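Local atomic coordinates of Xcc1710-like domain-containing protein (Bordetella parapertussis 12822, PDB entry 3CPK), a protein that is of unknown function and belongs to the DUF498 family of Xcc1710-like domain proteins. Residues 7-15 / 34-42. Residues are numbered along the deposited sequence; the frame is centred on the assembly and turned at random.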
# COMPACT_ATOMS: atom_id res chain seq x y z
N PRO A 7 -5.63 2.87 -23.75
CA PRO A 7 -7.08 2.73 -23.95
C PRO A 7 -7.75 2.42 -22.60
O PRO A 7 -7.76 3.26 -21.70
CB PRO A 7 -7.28 1.61 -24.96
CG PRO A 7 -6.08 0.74 -24.66
CD PRO A 7 -4.93 1.69 -24.29
N ALA A 8 -8.29 1.21 -22.46
CA ALA A 8 -8.94 0.80 -21.22
C ALA A 8 -8.06 -0.17 -20.41
O ALA A 8 -8.40 -1.34 -20.26
CB ALA A 8 -10.27 0.16 -21.52
N THR A 9 -6.95 0.35 -19.91
CA THR A 9 -5.97 -0.39 -19.11
C THR A 9 -6.58 -1.12 -17.92
O THR A 9 -7.34 -0.53 -17.15
CB THR A 9 -4.90 0.58 -18.53
OG1 THR A 9 -4.45 1.47 -19.56
CG2 THR A 9 -3.71 -0.20 -17.99
N ALA A 10 -6.25 -2.39 -17.73
CA ALA A 10 -6.80 -3.12 -16.58
C ALA A 10 -6.11 -2.61 -15.30
O ALA A 10 -4.93 -2.28 -15.31
CB ALA A 10 -6.58 -4.60 -16.73
N LEU A 11 -6.88 -2.54 -14.21
CA LEU A 11 -6.36 -2.06 -12.95
C LEU A 11 -5.97 -3.15 -11.95
O LEU A 11 -6.58 -4.22 -11.91
CB LEU A 11 -7.39 -1.13 -12.28
CG LEU A 11 -7.69 0.29 -12.78
CD1 LEU A 11 -6.73 0.73 -13.88
CD2 LEU A 11 -9.13 0.34 -13.24
N ASN A 12 -4.95 -2.86 -11.14
CA ASN A 12 -4.50 -3.79 -10.13
C ASN A 12 -5.56 -3.93 -9.04
O ASN A 12 -6.02 -2.95 -8.43
CB ASN A 12 -3.16 -3.34 -9.53
CG ASN A 12 -2.00 -3.54 -10.49
OD1 ASN A 12 -1.88 -4.58 -11.14
ND2 ASN A 12 -1.12 -2.54 -10.56
N THR A 13 -5.93 -5.17 -8.80
CA THR A 13 -6.96 -5.50 -7.86
C THR A 13 -6.56 -6.59 -6.87
O THR A 13 -6.05 -7.64 -7.27
CB THR A 13 -8.20 -5.94 -8.65
OG1 THR A 13 -8.58 -4.87 -9.53
CG2 THR A 13 -9.36 -6.28 -7.72
N VAL A 14 -6.80 -6.32 -5.59
CA VAL A 14 -6.52 -7.29 -4.54
C VAL A 14 -7.60 -8.35 -4.70
O VAL A 14 -8.78 -8.13 -4.40
CB VAL A 14 -6.60 -6.65 -3.15
CG1 VAL A 14 -6.73 -7.73 -2.09
CG2 VAL A 14 -5.36 -5.80 -2.89
N THR A 15 -7.19 -9.52 -5.17
CA THR A 15 -8.09 -10.63 -5.44
C THR A 15 -8.58 -11.43 -4.23
O THR A 15 -9.74 -11.79 -4.14
CB THR A 15 -7.43 -11.59 -6.45
OG1 THR A 15 -7.33 -10.95 -7.72
CG2 THR A 15 -8.26 -12.85 -6.60
N ALA A 34 3.99 -3.08 -3.15
CA ALA A 34 3.42 -1.74 -3.24
C ALA A 34 2.93 -1.60 -4.67
O ALA A 34 3.48 -2.22 -5.58
CB ALA A 34 4.48 -0.68 -2.93
N PHE A 35 1.88 -0.82 -4.87
CA PHE A 35 1.35 -0.66 -6.21
C PHE A 35 0.21 0.33 -6.25
O PHE A 35 -0.41 0.63 -5.23
CB PHE A 35 0.90 -2.02 -6.79
CG PHE A 35 -0.20 -2.69 -6.00
CD1 PHE A 35 -1.54 -2.47 -6.31
CD2 PHE A 35 0.12 -3.53 -4.93
CE1 PHE A 35 -2.55 -3.08 -5.58
CE2 PHE A 35 -0.89 -4.15 -4.19
CZ PHE A 35 -2.23 -3.92 -4.51
N ALA A 36 -0.04 0.82 -7.45
CA ALA A 36 -1.09 1.77 -7.74
C ALA A 36 -2.07 1.01 -8.63
O ALA A 36 -1.83 -0.15 -8.96
CB ALA A 36 -0.53 2.97 -8.47
N PRO A 37 -3.19 1.64 -9.00
CA PRO A 37 -4.16 0.95 -9.86
C PRO A 37 -3.51 0.57 -11.19
O PRO A 37 -3.71 -0.53 -11.73
CB PRO A 37 -5.26 1.99 -10.02
CG PRO A 37 -5.23 2.68 -8.70
CD PRO A 37 -3.76 2.89 -8.48
N GLU A 38 -2.72 1.50 -11.71
CA GLU A 38 -2.01 1.29 -12.96
C GLU A 38 -0.56 0.99 -12.63
O GLU A 38 -0.07 1.39 -11.58
CB GLU A 38 -2.13 2.54 -13.82
CG GLU A 38 -3.57 2.90 -14.16
CD GLU A 38 -3.69 3.98 -15.21
OE1 GLU A 38 -3.00 3.86 -16.25
OE2 GLU A 38 -4.46 4.94 -15.00
N GLY A 39 0.12 0.26 -13.52
CA GLY A 39 1.52 -0.06 -13.31
C GLY A 39 1.73 -1.47 -12.79
O GLY A 39 0.79 -2.24 -12.68
N PRO A 40 2.98 -1.84 -12.46
CA PRO A 40 3.29 -3.17 -11.95
C PRO A 40 3.09 -3.23 -10.44
O PRO A 40 3.00 -2.20 -9.77
CB PRO A 40 4.77 -3.37 -12.31
CG PRO A 40 5.06 -2.28 -13.33
CD PRO A 40 4.22 -1.14 -12.84
N VAL A 41 3.03 -4.46 -9.93
CA VAL A 41 2.92 -4.69 -8.50
C VAL A 41 4.37 -4.80 -8.10
O VAL A 41 5.00 -5.83 -8.34
CB VAL A 41 2.24 -6.01 -8.18
CG1 VAL A 41 2.25 -6.24 -6.69
CG2 VAL A 41 0.83 -6.02 -8.75
N ALA A 42 4.92 -3.75 -7.51
CA ALA A 42 6.33 -3.77 -7.14
C ALA A 42 6.60 -4.36 -5.77
O ALA A 42 5.74 -4.35 -4.90
CB ALA A 42 6.90 -2.36 -7.22
O HOH W 1 -2.32 -1.95 -14.34
O HOH W 2 -0.17 -5.31 -12.90
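The edge of the Phe-35 ring meets Val-14: methyl CG2 lies near the ring plane, 4.0 Å from CZ. CB of Asn-12 approaches the same ring obliquely, 3.7 Å from CD1. Tyr-130 of helix 123-135 packs edge-to-face with Phe-35 and hydrogen-bonds the backbone O of Asn-12. The carboxamide of Asn-12 is the other flat group. Its ND2 donates two hydrogen bonds, and both acceptors lie close to the amide plane. ND2 meets Ala-36 O nearly head-on, at 3.0 Å. ND2 reaches Gly-39 O, at 2.9 Å, from above that carbonyl's plane. CG2 of Val-41 sits near OD1. The backbone N of Asn-12 gives a third bond, 2.7 Å to a lone pair of Pro-37 O, and CA of Leu-11 makes a CH...O contact with that oxygen. Chi1 of -73° sets CG of Asn-12 beside its own N, which brings N-H and amide to the same loop. Farther out, Leu-11 CD1 packs 3.8 Å from Glu-38 CG. One water links Asn-12 OD1 to Gly-39 O; another links Ala-10 O to Pro-37 O. One asparagine thus satisfies three carbonyls of the loop between strands 33-35 and 42-43. The two bonds from ND2 fix the amide's rotation.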